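Local atomic coordinates of lipase-esterase related protein (Clostridium acetobutylicum, PDB entry 3E0X), a protein that is of unknown function but has the alpha/beta hydrolase fold and probably acts as a hydrolase. Residues Tyr7-Asn12 with Asn43-Asp48; Gly33-Tyr38 with Lys235-Glu240; Thr62-Ile67 with Lys176-Val181; Val109-Ser114 with Asp188-Ala193; Tyr133-Asp138 with Ile167-Leu172. All coordinates share one frame; numbering follows the deposited sequence.

Contact 1 of 5, residues Tyr7-Asn12 with Asn43-Asp48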
# COMPACT_ATOMS: atom_id res chain seq x y z
N TYR A 7 -0.17 7.43 -13.42
CA TYR A 7 0.29 7.96 -12.16
C TYR A 7 -0.00 9.45 -12.12
O TYR A 7 -0.25 10.10 -13.16
CB TYR A 7 1.80 7.74 -11.96
CG TYR A 7 2.65 8.54 -12.92
CD1 TYR A 7 3.16 9.78 -12.56
CD2 TYR A 7 2.93 8.05 -14.19
CE1 TYR A 7 3.94 10.55 -13.45
CE2 TYR A 7 3.72 8.78 -15.07
CZ TYR A 7 4.21 10.03 -14.70
OH TYR A 7 4.99 10.76 -15.60
N VAL A 8 0.06 9.98 -10.90
CA VAL A 8 -0.04 11.41 -10.62
C VAL A 8 1.30 11.87 -10.01
O VAL A 8 1.85 11.16 -9.14
CB VAL A 8 -1.22 11.70 -9.64
CG1 VAL A 8 -1.18 13.13 -9.15
CG2 VAL A 8 -2.55 11.44 -10.33
N HIS A 9 1.77 13.04 -10.41
CA HIS A 9 3.08 13.53 -10.01
C HIS A 9 2.90 14.87 -9.31
O HIS A 9 2.45 15.85 -9.93
CB HIS A 9 3.88 13.70 -11.30
CG HIS A 9 5.35 13.84 -11.09
ND1 HIS A 9 6.21 14.15 -12.13
CD2 HIS A 9 6.12 13.71 -9.99
CE1 HIS A 9 7.44 14.22 -11.66
NE2 HIS A 9 7.42 13.94 -10.37
N VAL A 10 3.22 14.91 -8.02
CA VAL A 10 3.00 16.10 -7.19
C VAL A 10 4.19 16.35 -6.26
O VAL A 10 5.16 15.56 -6.24
CB VAL A 10 1.71 16.00 -6.35
CG1 VAL A 10 0.53 15.94 -7.27
CG2 VAL A 10 1.76 14.77 -5.44
N GLY A 11 4.11 17.41 -5.47
CA GLY A 11 5.19 17.74 -4.55
C GLY A 11 6.34 18.49 -5.19
O GLY A 11 6.20 19.14 -6.22
N ASN A 12 7.50 18.40 -4.55
CA ASN A 12 8.68 19.10 -5.01
C ASN A 12 9.40 18.20 -5.99
O ASN A 12 10.16 17.28 -5.60
CB ASN A 12 9.53 19.42 -3.77
CG ASN A 12 10.85 20.00 -4.12
OD1 ASN A 12 11.06 20.41 -5.26
ND2 ASN A 12 11.77 19.98 -3.16
N ASN A 43 9.52 14.38 -3.93
CA ASN A 43 9.09 14.17 -5.30
C ASN A 43 8.11 13.00 -5.25
O ASN A 43 8.53 11.86 -5.13
CB ASN A 43 10.30 13.87 -6.17
CG ASN A 43 9.93 13.55 -7.60
OD1 ASN A 43 8.99 14.14 -8.14
ND2 ASN A 43 10.65 12.62 -8.21
N CYS A 44 6.81 13.30 -5.31
CA CYS A 44 5.78 12.29 -5.04
C CYS A 44 5.16 11.75 -6.32
O CYS A 44 4.62 12.52 -7.15
CB CYS A 44 4.67 12.87 -4.15
SG CYS A 44 5.20 13.39 -2.50
N ILE A 45 5.19 10.43 -6.46
CA ILE A 45 4.63 9.75 -7.62
C ILE A 45 3.60 8.77 -7.08
O ILE A 45 3.94 7.91 -6.28
CB ILE A 45 5.74 9.00 -8.43
CG1 ILE A 45 6.84 9.98 -8.89
CG2 ILE A 45 5.14 8.32 -9.64
CD1 ILE A 45 8.15 9.30 -9.39
N LEU A 46 2.35 8.93 -7.48
CA LEU A 46 1.27 8.07 -6.96
C LEU A 46 0.75 7.25 -8.11
O LEU A 46 0.28 7.79 -9.09
CB LEU A 46 0.16 8.91 -6.30
CG LEU A 46 0.79 9.74 -5.17
CD1 LEU A 46 1.04 11.16 -5.62
CD2 LEU A 46 0.01 9.68 -3.86
N LEU A 47 0.87 5.92 -8.01
CA LEU A 47 0.57 4.96 -9.07
C LEU A 47 -0.87 4.45 -9.00
O LEU A 47 -1.34 4.19 -7.88
CB LEU A 47 1.50 3.76 -8.84
CG LEU A 47 2.03 2.92 -9.98
CD1 LEU A 47 2.53 3.81 -11.11
CD2 LEU A 47 3.13 1.96 -9.50
N ASP A 48 -1.54 4.25 -10.12
CA ASP A 48 -2.73 3.40 -10.14
C ASP A 48 -2.31 2.01 -10.61
O ASP A 48 -1.74 1.84 -11.71
CB ASP A 48 -3.81 3.95 -11.10
CG ASP A 48 -4.70 5.02 -10.46
OD1 ASP A 48 -4.91 5.01 -9.22
OD2 ASP A 48 -5.24 5.86 -11.23

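Contact 2 of 5, residues Gly33-Tyr38 with Lys235-Glu240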
# COMPACT_ATOMS: atom_id res chain seq x y z
N GLY A 33 -4.80 10.97 -0.76
CA GLY A 33 -5.07 12.39 -0.90
C GLY A 33 -4.74 13.23 0.32
O GLY A 33 -4.36 14.39 0.20
N GLU A 34 -4.92 12.66 1.51
CA GLU A 34 -4.53 13.39 2.72
C GLU A 34 -3.05 13.27 2.99
O GLU A 34 -2.40 14.24 3.33
CB GLU A 34 -5.32 12.93 3.94
CG GLU A 34 -6.76 13.32 3.90
CD GLU A 34 -7.01 14.82 3.66
OE1 GLU A 34 -6.59 15.64 4.50
OE2 GLU A 34 -7.64 15.16 2.64
N LEU A 35 -2.49 12.07 2.82
CA LEU A 35 -1.11 11.82 3.16
C LEU A 35 -0.19 12.67 2.30
O LEU A 35 0.81 13.22 2.78
CB LEU A 35 -0.80 10.33 3.00
CG LEU A 35 0.58 9.90 3.47
CD1 LEU A 35 0.73 10.16 4.95
CD2 LEU A 35 0.85 8.45 3.14
N GLU A 36 -0.55 12.82 1.03
CA GLU A 36 0.30 13.61 0.14
C GLU A 36 0.40 15.09 0.58
O GLU A 36 1.38 15.77 0.29
CB GLU A 36 -0.14 13.47 -1.33
CG GLU A 36 -1.43 14.16 -1.66
CD GLU A 36 -1.86 13.89 -3.08
OE1 GLU A 36 -2.14 12.72 -3.40
OE2 GLU A 36 -1.90 14.84 -3.87
N LYS A 37 -0.59 15.58 1.33
CA LYS A 37 -0.54 16.97 1.79
C LYS A 37 0.63 17.29 2.74
O LYS A 37 1.02 18.46 2.89
CB LYS A 37 -1.87 17.38 2.44
CG LYS A 37 -3.07 17.28 1.53
CD LYS A 37 -4.34 17.61 2.32
CE LYS A 37 -5.55 17.69 1.42
NZ LYS A 37 -6.76 17.97 2.22
N TYR A 38 1.20 16.26 3.37
CA TYR A 38 2.23 16.43 4.41
C TYR A 38 3.61 16.02 3.90
O TYR A 38 4.60 16.05 4.64
CB TYR A 38 1.85 15.65 5.69
CG TYR A 38 0.48 16.09 6.19
CD1 TYR A 38 0.35 17.26 6.95
CD2 TYR A 38 -0.68 15.38 5.86
CE1 TYR A 38 -0.93 17.70 7.38
CE2 TYR A 38 -1.94 15.82 6.28
CZ TYR A 38 -2.05 16.98 7.04
OH TYR A 38 -3.28 17.44 7.50
N LYS A 235 -1.28 13.29 8.99
CA LYS A 235 -0.17 14.10 9.49
C LYS A 235 0.79 13.25 10.32
O LYS A 235 2.00 13.35 10.16
CB LYS A 235 -0.70 15.28 10.30
CG LYS A 235 0.38 16.24 10.78
CD LYS A 235 -0.21 17.39 11.62
CE LYS A 235 0.88 18.41 11.90
NZ LYS A 235 0.48 19.47 12.88
N GLY A 236 0.23 12.39 11.18
CA GLY A 236 1.09 11.57 12.04
C GLY A 236 1.80 10.51 11.22
O GLY A 236 2.99 10.21 11.44
N VAL A 237 1.09 9.93 10.24
CA VAL A 237 1.74 8.94 9.37
C VAL A 237 2.90 9.60 8.59
O VAL A 237 4.01 9.03 8.49
CB VAL A 237 0.72 8.30 8.43
CG1 VAL A 237 1.41 7.45 7.35
CG2 VAL A 237 -0.27 7.46 9.22
N ALA A 238 2.66 10.79 8.05
CA ALA A 238 3.71 11.48 7.30
C ALA A 238 4.93 11.75 8.18
O ALA A 238 6.05 11.63 7.71
CB ALA A 238 3.21 12.76 6.66
N GLU A 239 4.73 12.11 9.46
CA GLU A 239 5.86 12.33 10.36
C GLU A 239 6.68 11.05 10.49
O GLU A 239 7.94 11.11 10.54
CB GLU A 239 5.36 12.85 11.71
CG GLU A 239 4.84 14.29 11.64
CD GLU A 239 5.89 15.26 11.04
OE1 GLU A 239 7.02 15.33 11.58
OE2 GLU A 239 5.56 15.92 10.03
N GLU A 240 5.99 9.91 10.51
CA GLU A 240 6.66 8.62 10.68
C GLU A 240 7.27 8.09 9.38
O GLU A 240 7.98 7.07 9.38
CB GLU A 240 5.67 7.61 11.25
CG GLU A 240 5.29 7.95 12.68
CD GLU A 240 6.41 7.75 13.68
OE1 GLU A 240 7.28 6.87 13.46
OE2 GLU A 240 6.39 8.45 14.71

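Contact 3 of 5, residues Thr62-Ile67 with Lys176-Val181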
# COMPACT_ATOMS: atom_id res chain seq x y z
N THR A 62 -2.99 -11.90 -8.53
CA THR A 62 -2.00 -12.25 -7.49
C THR A 62 -1.15 -11.06 -7.12
O THR A 62 -0.93 -10.15 -7.96
CB THR A 62 -1.08 -13.42 -7.92
OG1 THR A 62 -0.15 -12.98 -8.92
CG2 THR A 62 -1.90 -14.58 -8.47
N VAL A 63 -0.63 -11.06 -5.89
CA VAL A 63 0.28 -9.97 -5.53
C VAL A 63 1.53 -10.01 -6.43
O VAL A 63 2.08 -8.96 -6.77
CB VAL A 63 0.60 -10.01 -4.04
CG1 VAL A 63 1.71 -9.03 -3.70
CG2 VAL A 63 -0.66 -9.64 -3.25
N TYR A 64 1.97 -11.20 -6.82
CA TYR A 64 3.08 -11.33 -7.76
C TYR A 64 2.87 -10.58 -9.07
O TYR A 64 3.79 -9.98 -9.61
CB TYR A 64 3.37 -12.80 -8.05
CG TYR A 64 3.82 -13.51 -6.79
CD1 TYR A 64 5.10 -13.29 -6.27
CD2 TYR A 64 2.97 -14.38 -6.11
CE1 TYR A 64 5.53 -13.92 -5.13
CE2 TYR A 64 3.39 -15.03 -4.94
CZ TYR A 64 4.67 -14.78 -4.43
OH TYR A 64 5.10 -15.41 -3.29
N GLY A 65 1.65 -10.61 -9.60
CA GLY A 65 1.34 -9.84 -10.80
C GLY A 65 1.55 -8.36 -10.58
O GLY A 65 2.19 -7.69 -11.41
N TYR A 66 1.00 -7.83 -9.47
CA TYR A 66 1.19 -6.42 -9.11
C TYR A 66 2.67 -6.08 -8.91
O TYR A 66 3.14 -5.03 -9.38
CB TYR A 66 0.36 -6.04 -7.88
CG TYR A 66 -1.13 -6.05 -8.09
CD1 TYR A 66 -1.74 -5.11 -8.93
CD2 TYR A 66 -1.93 -6.95 -7.42
CE1 TYR A 66 -3.12 -5.09 -9.11
CE2 TYR A 66 -3.33 -6.94 -7.58
CZ TYR A 66 -3.91 -6.01 -8.43
OH TYR A 66 -5.28 -6.00 -8.58
N ILE A 67 3.42 -6.97 -8.25
CA ILE A 67 4.86 -6.76 -8.04
C ILE A 67 5.59 -6.60 -9.37
O ILE A 67 6.34 -5.63 -9.55
CB ILE A 67 5.47 -7.93 -7.20
CG1 ILE A 67 4.95 -7.93 -5.75
CG2 ILE A 67 6.99 -7.92 -7.27
CD1 ILE A 67 5.17 -9.26 -5.02
N LYS A 176 -5.37 -12.96 0.44
CA LYS A 176 -5.46 -14.22 1.16
C LYS A 176 -4.44 -15.25 0.62
O LYS A 176 -3.97 -16.12 1.37
CB LYS A 176 -6.88 -14.78 1.13
CG LYS A 176 -6.97 -16.12 1.83
CD LYS A 176 -8.37 -16.55 2.19
CE LYS A 176 -8.26 -17.95 2.82
NZ LYS A 176 -9.38 -18.85 2.49
N LEU A 177 -4.07 -15.13 -0.65
CA LEU A 177 -3.12 -16.06 -1.26
C LEU A 177 -1.66 -15.73 -0.97
O LEU A 177 -0.86 -16.66 -0.89
CB LEU A 177 -3.31 -16.09 -2.77
CG LEU A 177 -4.62 -16.71 -3.29
CD1 LEU A 177 -4.74 -16.49 -4.81
CD2 LEU A 177 -4.75 -18.19 -2.93
N ILE A 178 -1.30 -14.46 -0.82
CA ILE A 178 0.13 -14.08 -0.74
C ILE A 178 0.82 -14.53 0.56
O ILE A 178 0.25 -14.47 1.65
CB ILE A 178 0.34 -12.56 -0.94
CG1 ILE A 178 1.81 -12.22 -1.20
CG2 ILE A 178 -0.24 -11.74 0.24
CD1 ILE A 178 2.45 -12.89 -2.47
N ASP A 179 2.07 -15.01 0.43
CA ASP A 179 2.85 -15.31 1.61
C ASP A 179 4.31 -15.07 1.30
O ASP A 179 5.00 -15.97 0.79
CB ASP A 179 2.61 -16.75 2.05
CG ASP A 179 3.28 -17.09 3.37
OD1 ASP A 179 4.11 -16.26 3.85
OD2 ASP A 179 2.95 -18.17 3.92
N LEU A 180 4.77 -13.86 1.59
CA LEU A 180 6.18 -13.50 1.37
C LEU A 180 7.02 -13.64 2.63
O LEU A 180 8.18 -13.22 2.65
CB LEU A 180 6.31 -12.05 0.88
CG LEU A 180 5.63 -11.74 -0.45
CD1 LEU A 180 5.41 -10.23 -0.62
CD2 LEU A 180 6.41 -12.34 -1.60
N VAL A 181 6.45 -14.19 3.70
CA VAL A 181 7.12 -14.11 4.99
C VAL A 181 8.53 -14.72 4.98
O VAL A 181 9.47 -14.13 5.53
CB VAL A 181 6.25 -14.68 6.12
CG1 VAL A 181 7.07 -14.81 7.43
CG2 VAL A 181 5.09 -13.76 6.36
O HOH W 1 3.16 -16.51 -1.85

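Contact 4 of 5, residues Val109-Ser114 with Asp188-Ala193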
# COMPACT_ATOMS: atom_id res chain seq x y z
N VAL A 109 15.79 1.50 -5.75
CA VAL A 109 14.85 1.43 -4.65
C VAL A 109 15.68 1.30 -3.38
O VAL A 109 16.40 0.30 -3.20
CB VAL A 109 13.88 0.24 -4.82
CG1 VAL A 109 13.05 0.06 -3.54
CG2 VAL A 109 12.97 0.49 -6.01
N ARG A 110 15.59 2.31 -2.53
CA ARG A 110 16.51 2.42 -1.39
C ARG A 110 15.87 2.11 -0.03
O ARG A 110 16.56 1.73 0.91
CB ARG A 110 17.16 3.80 -1.34
CG ARG A 110 17.92 4.17 -2.63
CD ARG A 110 19.13 3.26 -2.90
NE ARG A 110 20.10 3.39 -1.81
CZ ARG A 110 20.66 2.36 -1.16
NH1 ARG A 110 20.42 1.10 -1.53
NH2 ARG A 110 21.48 2.61 -0.14
N LYS A 111 14.55 2.29 0.08
CA LYS A 111 13.83 2.02 1.33
C LYS A 111 12.40 1.67 0.98
O LYS A 111 11.88 2.07 -0.07
CB LYS A 111 13.79 3.26 2.24
CG LYS A 111 15.13 3.71 2.75
CD LYS A 111 14.95 4.82 3.79
CE LYS A 111 16.32 5.30 4.32
NZ LYS A 111 17.16 5.77 3.17
N VAL A 112 11.74 0.98 1.90
CA VAL A 112 10.33 0.66 1.73
C VAL A 112 9.56 0.90 3.01
O VAL A 112 10.06 0.63 4.10
CB VAL A 112 10.17 -0.82 1.26
CG1 VAL A 112 8.75 -1.33 1.45
CG2 VAL A 112 10.67 -0.98 -0.18
N VAL A 113 8.32 1.40 2.87
CA VAL A 113 7.40 1.52 3.99
C VAL A 113 6.14 0.71 3.69
O VAL A 113 5.52 0.86 2.63
CB VAL A 113 6.98 2.99 4.17
CG1 VAL A 113 5.95 3.12 5.29
CG2 VAL A 113 8.20 3.86 4.48
N SER A 114 5.77 -0.12 4.65
CA SER A 114 4.51 -0.86 4.58
C SER A 114 3.55 -0.23 5.57
O SER A 114 3.76 -0.34 6.79
CB SER A 114 4.72 -2.35 4.91
OG SER A 114 3.47 -3.04 4.99
N ASP A 188 17.46 -6.49 1.57
CA ASP A 188 18.76 -5.87 1.89
C ASP A 188 18.65 -4.42 2.39
O ASP A 188 19.58 -3.88 2.99
CB ASP A 188 19.67 -5.83 0.65
CG ASP A 188 20.05 -7.22 0.12
OD1 ASP A 188 20.35 -8.14 0.91
OD2 ASP A 188 20.11 -7.35 -1.13
N ILE A 189 17.53 -3.76 2.08
CA ILE A 189 17.34 -2.33 2.34
C ILE A 189 16.47 -2.13 3.57
O ILE A 189 15.83 -3.08 4.04
CB ILE A 189 16.69 -1.64 1.12
CG1 ILE A 189 15.38 -2.34 0.73
CG2 ILE A 189 17.71 -1.57 -0.07
CD1 ILE A 189 14.65 -1.61 -0.40
N PRO A 190 16.46 -0.89 4.12
CA PRO A 190 15.62 -0.61 5.31
C PRO A 190 14.12 -0.68 5.00
O PRO A 190 13.65 -0.25 3.93
CB PRO A 190 16.03 0.80 5.73
CG PRO A 190 17.41 1.04 5.02
CD PRO A 190 17.30 0.26 3.73
N VAL A 191 13.37 -1.25 5.94
CA VAL A 191 11.92 -1.38 5.82
C VAL A 191 11.29 -0.85 7.08
O VAL A 191 11.75 -1.17 8.18
CB VAL A 191 11.52 -2.88 5.68
CG1 VAL A 191 10.00 -3.05 5.74
CG2 VAL A 191 12.03 -3.45 4.37
N LYS A 192 10.26 -0.01 6.93
CA LYS A 192 9.51 0.44 8.11
C LYS A 192 8.05 0.03 7.97
O LYS A 192 7.48 0.22 6.90
CB LYS A 192 9.56 1.96 8.32
CG LYS A 192 8.78 2.46 9.51
CD LYS A 192 9.17 3.87 9.88
CE LYS A 192 8.47 4.27 11.16
NZ LYS A 192 8.88 5.64 11.60
N ALA A 193 7.48 -0.53 9.03
CA ALA A 193 6.06 -0.86 9.03
C ALA A 193 5.36 0.16 9.93
O ALA A 193 5.88 0.50 11.01
CB ALA A 193 5.85 -2.27 9.55

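Contact 5 of 5, residues Tyr133-Asp138 with Ile167-Leu172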
# COMPACT_ATOMS: atom_id res chain seq x y z
N TYR A 133 -15.30 -15.31 -1.23
CA TYR A 133 -15.24 -16.49 -2.11
C TYR A 133 -16.55 -16.78 -2.81
O TYR A 133 -16.56 -17.42 -3.88
CB TYR A 133 -14.77 -17.75 -1.38
CG TYR A 133 -13.34 -17.67 -0.94
CD1 TYR A 133 -12.36 -17.19 -1.81
CD2 TYR A 133 -12.97 -18.07 0.34
CE1 TYR A 133 -11.06 -17.12 -1.43
CE2 TYR A 133 -11.65 -17.98 0.74
CZ TYR A 133 -10.70 -17.51 -0.17
OH TYR A 133 -9.38 -17.41 0.18
N HIS A 134 -17.65 -16.28 -2.23
CA HIS A 134 -18.98 -16.42 -2.85
C HIS A 134 -19.41 -15.16 -3.60
O HIS A 134 -20.58 -14.99 -3.94
CB HIS A 134 -20.02 -16.88 -1.82
CG HIS A 134 -19.84 -18.30 -1.41
ND1 HIS A 134 -18.86 -18.70 -0.53
CD2 HIS A 134 -20.50 -19.43 -1.78
CE1 HIS A 134 -18.91 -20.02 -0.39
NE2 HIS A 134 -19.90 -20.48 -1.13
N ASN A 135 -18.42 -14.31 -3.87
CA ASN A 135 -18.54 -13.12 -4.68
C ASN A 135 -19.43 -12.06 -4.03
O ASN A 135 -20.06 -11.25 -4.73
CB ASN A 135 -19.00 -13.45 -6.09
CG ASN A 135 -18.30 -12.60 -7.14
OD1 ASN A 135 -18.84 -11.59 -7.59
ND2 ASN A 135 -17.08 -12.97 -7.49
N GLN A 136 -19.39 -12.02 -2.70
CA GLN A 136 -20.20 -11.07 -1.93
C GLN A 136 -19.29 -10.25 -1.04
O GLN A 136 -18.49 -10.81 -0.28
CB GLN A 136 -21.24 -11.81 -1.06
CG GLN A 136 -22.27 -12.67 -1.85
CD GLN A 136 -22.95 -11.92 -3.00
OE1 GLN A 136 -23.40 -10.77 -2.85
NE2 GLN A 136 -23.02 -12.57 -4.17
N LEU A 137 -19.42 -8.94 -1.13
CA LEU A 137 -18.61 -8.02 -0.35
C LEU A 137 -19.41 -7.44 0.81
O LEU A 137 -20.42 -6.76 0.61
CB LEU A 137 -18.10 -6.89 -1.25
CG LEU A 137 -17.29 -5.78 -0.59
CD1 LEU A 137 -16.05 -6.37 0.09
CD2 LEU A 137 -16.88 -4.69 -1.59
N ASP A 138 -18.98 -7.76 2.03
CA ASP A 138 -19.66 -7.30 3.24
C ASP A 138 -19.26 -5.86 3.53
O ASP A 138 -18.24 -5.61 4.17
CB ASP A 138 -19.35 -8.23 4.42
CG ASP A 138 -20.02 -7.83 5.72
OD1 ASP A 138 -20.65 -6.73 5.78
OD2 ASP A 138 -19.90 -8.59 6.71
N ILE A 167 -13.47 -5.74 -8.22
CA ILE A 167 -12.09 -5.36 -7.99
C ILE A 167 -11.67 -5.64 -6.53
O ILE A 167 -10.63 -6.27 -6.28
CB ILE A 167 -11.81 -3.89 -8.37
CG1 ILE A 167 -12.10 -3.70 -9.87
CG2 ILE A 167 -10.35 -3.48 -8.01
CD1 ILE A 167 -12.02 -2.28 -10.31
N MSE A 168 -12.47 -5.17 -5.56
CA MSE A 168 -12.19 -5.50 -4.15
C MSE A 168 -12.12 -7.03 -3.92
O MSE A 168 -11.26 -7.54 -3.18
CB MSE A 168 -13.24 -4.84 -3.25
CG MSE A 168 -13.01 -5.12 -1.78
SE MSE A 168 -11.39 -4.24 -1.09
CE MSE A 168 -12.20 -2.49 -0.77
N ILE A 169 -13.04 -7.76 -4.53
CA ILE A 169 -13.04 -9.20 -4.38
C ILE A 169 -11.73 -9.82 -4.92
O ILE A 169 -11.07 -10.62 -4.24
CB ILE A 169 -14.31 -9.82 -5.05
CG1 ILE A 169 -15.55 -9.42 -4.24
CG2 ILE A 169 -14.20 -11.34 -5.15
CD1 ILE A 169 -16.86 -9.69 -4.94
N ASN A 170 -11.32 -9.41 -6.12
CA ASN A 170 -10.06 -9.86 -6.71
C ASN A 170 -8.90 -9.59 -5.77
O ASN A 170 -8.05 -10.46 -5.54
CB ASN A 170 -9.83 -9.09 -7.99
CG ASN A 170 -8.50 -9.46 -8.68
OD1 ASN A 170 -8.44 -10.42 -9.44
ND2 ASN A 170 -7.45 -8.69 -8.39
N ASP A 171 -8.85 -8.38 -5.25
CA ASP A 171 -7.72 -7.95 -4.45
C ASP A 171 -7.68 -8.66 -3.09
O ASP A 171 -6.59 -9.01 -2.62
CB ASP A 171 -7.73 -6.44 -4.27
CG ASP A 171 -7.40 -5.69 -5.56
OD1 ASP A 171 -6.94 -6.33 -6.54
OD2 ASP A 171 -7.59 -4.45 -5.58
N LEU A 172 -8.84 -8.88 -2.46
CA LEU A 172 -8.85 -9.59 -1.16
C LEU A 172 -8.46 -11.06 -1.33
O LEU A 172 -7.78 -11.62 -0.46
CB LEU A 172 -10.20 -9.47 -0.46
CG LEU A 172 -10.51 -8.08 0.09
CD1 LEU A 172 -11.97 -7.95 0.51
CD2 LEU A 172 -9.56 -7.68 1.22

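Contact 1 of 5, residues Tyr7-Asn12 with Asn43-Asp48
H9 and N43 meet obliquely, their ring and amide planes 57° apart, and are joined by the one side-chain hydrogen bond between the two strands. H9 NE2 donates to N43 OD1 over 2.7 Å, with the acceptor close to the imidazole plane and the N-H directed at a lone pair of the amide oxygen. Both residues hold CG anti to the backbone N, which brings the two groups together; the amide ND2 of N43 is turned to T18 OG1. On the face of H9, Y7 and I45 run side by side in the same direction, Y7 CD1 lying 3.8 Å from I45 CG2, with Y7 CG in the crowded position between N and C (chi1 67°). V10 and L46, on the other face, cross at about a right angle, with V10 CG2 3.7 Å from L46 CD1 and equally near C44 CB. Four backbone bonds support this register, in pairs between V8 and L46 and between V10 and C44; V8 N to L46 O measures 2.8 Å. The strand directions differ by 163°. Strand 7-11 is thus the antiparallel edge strand of an otherwise parallel sheet, as in the alpha/beta hydrolase fold.

Contact 2 of 5, residues Gly33-Tyr38 with Lys235-Glu240
Y38 lays one ring face against the start of segment 235-240, and its torsions set that pose: CG is anti to the carbonyl carbon (chi1 -56°), and chi2 turns the ring. K235 CA stands above the ring centre, and K235 CB makes a CH-pi contact, 3.9 Å from the centroid and 14° off the ring normal. The lysine leaves the ring by an extended chain, with CG anti to N (chi1 -176°), so its aliphatic root does the touching while the ammonium end extends off the contact. The opposite ring face has K37 CB near its rim. K37 is itself extended, its NZ forming a salt bridge with the syn lone pair of E34 OE2 at 3.0 Å; E34 is bent at chi2, with chi3 setting the turn of the carboxylate, and Y157 OH also bonds to this oxygen.

The methyl of A238 meets Y38 CB at 3.3 Å, a close approach. L35 adds the deeper apolar contact: with CG anti to N, its CD1 lies 3.7 Å from V237 CG1, the two side chains crossing at about a right angle, and 4.0 Å from A238 CB.

A234, just ahead in helix 234-242, also touches Y38 and E34. Toward the sheet, L35 and V237 both rest on L115 of strand 109-115, so turn 33-38 and the C-terminal helix 234-242 pack together over the central sheet of the alpha/beta hydrolase fold.

Contact 3 of 5, residues Thr62-Ile67 with Lys176-Val181
In this alpha/beta hydrolase fold, the N-terminal turn of helix 63-76 packs against the chain leaving helix 165-177, where I178 is the first residue outside helical geometry. Apolar contact dominates. I178 holds CG1 anti to its backbone N (chi1 -166°), and chi2 (60°) then brings CD1 over one face of the Y64 ring, 3.4 Å from CE2 and about as near CZ. The same methyl lies 3.8 Å from V63 CB, and V63 and I178 cross at about a right angle. L180 comes to the phenol tip to tip, its CD2 3.7 Å from Y64 OH. V63 in turn packs on M93 and I97 of helix 93-102.

Polar interactions organise each side. T62 is the N-cap of its helix: OG1 accepts from G65 N at 3.1 Å, with an N-H...O angle of 153°. On the other segment, D179 OD1 accepts from V181 N through its anti lone pair, an Asx turn that shapes the chain after I178, while L180 is tied by backbone bonding to A119.

A water links the segments. It lies at the edge of the Y64 ring, in its plane, 2.7 Å from Y64 OH, and accepts a hydrogen bond from D179 N at 2.9 Å.

Contact 4 of 5, residues Val109-Ser114 with Asp188-Ala193
The R110 guanidinium meets I189 obliquely, NH1 lying 4.1 Å from I189 CG2, because the arginine chain is bent at chi2 and chi3. The pyrrolidine ring of P190 packs its CD against R110 O at 3.3 Å, with its CG near K111 CG. I189 places CG1 in the crowded position between N and C (chi1 55°), which, with chi2 extended, directs CD1 to V109 CG1 at 3.9 Å and V112 CG2 at 4.0 Å. Beyond P190 the segments become neighbouring parallel strands of the central alpha/beta hydrolase sheet, 14° apart in direction. V112 bonds through both its N and its O: N donates to P190 O at 3.0 Å, and O accepts from K192 N at 2.9 Å. S114 N then donates to K192 O over 2.8 Å, nearly along the C=O axis. V112 and V191 share one face with S114 and A193, where I210 touches V191 and S114. V113 and K192 occupy the other; the extended K192 carries NZ to E240 OE1 in a salt bridge.

Contact 5 of 5, residues Tyr133-Asp138 with Ile167-Leu172
I169 and L137 carry this contact, which is made mainly by van der Waals contact, partly with the N135 backbone. I169 CD1 lies 3.6 Å from N135 O, and the N135 side chain crosses that of I169 at about a right angle. The methyl gets there because CG1 is anti to the carbonyl carbon and chi2 is extended (167°). L137, with CG anti to N (chi1 177°), brings both methyls to the selenomethionine M168: L137 CD1 lies 3.8 Å from M168 CG, and L137 CD2 3.9 Å from the same atom, the side chains again crossing at about a right angle. A looser approach, 4.4 Å between L137 CD1 and L172 CD1, completes the shell.

N135 is positioned by the end of helix 126-133. With positive phi (67°), it is the C-prime residue of a Schellman motif, with Q136 N bonded to K131 O and N135 N to I132 O. Further along, D138 caps the next helix, its OD1 accepting from Y141 N and its OD2 paired with K131. On the helix side, M168 is bent at chi2 and chi3 and touches the bound ortho-xylene, so L137 packs against a residue that contacts the ligand.

L137 and L172 both touch I132, and L172 also meets F128. Within the helical insertion between strands 109-115 and 191-196, probably the cap of this alpha/beta hydrolase, the connection between helices 126-133 and 139-146 is thereby seated against helix 165-177.

Contacts 1 and 4 belong to the same sheet, with centres 18 Å apart. Contact 2 touches both: L46 CD2 lies 3.7 Å from E36 OE1, and E240 OE1 forms a 2.7 Å salt bridge with K192 NZ. Contacts 3 and 5 share helix 165-177, and Y66 OH is 2.6 Å from D171 OD1, a probable hydrogen bond between them. Contact 5 is nearest the ortho-xylene, the M168 side chain being about 4 Å away, against about 11 Å for V63 of contact 3 and S114 of contact 4. V63, S114 and L172 of contact 5 all approach, short of contact, a GxSxG sequence consistent with a nucleophile elbow, whose S92 lines the ligand pocket.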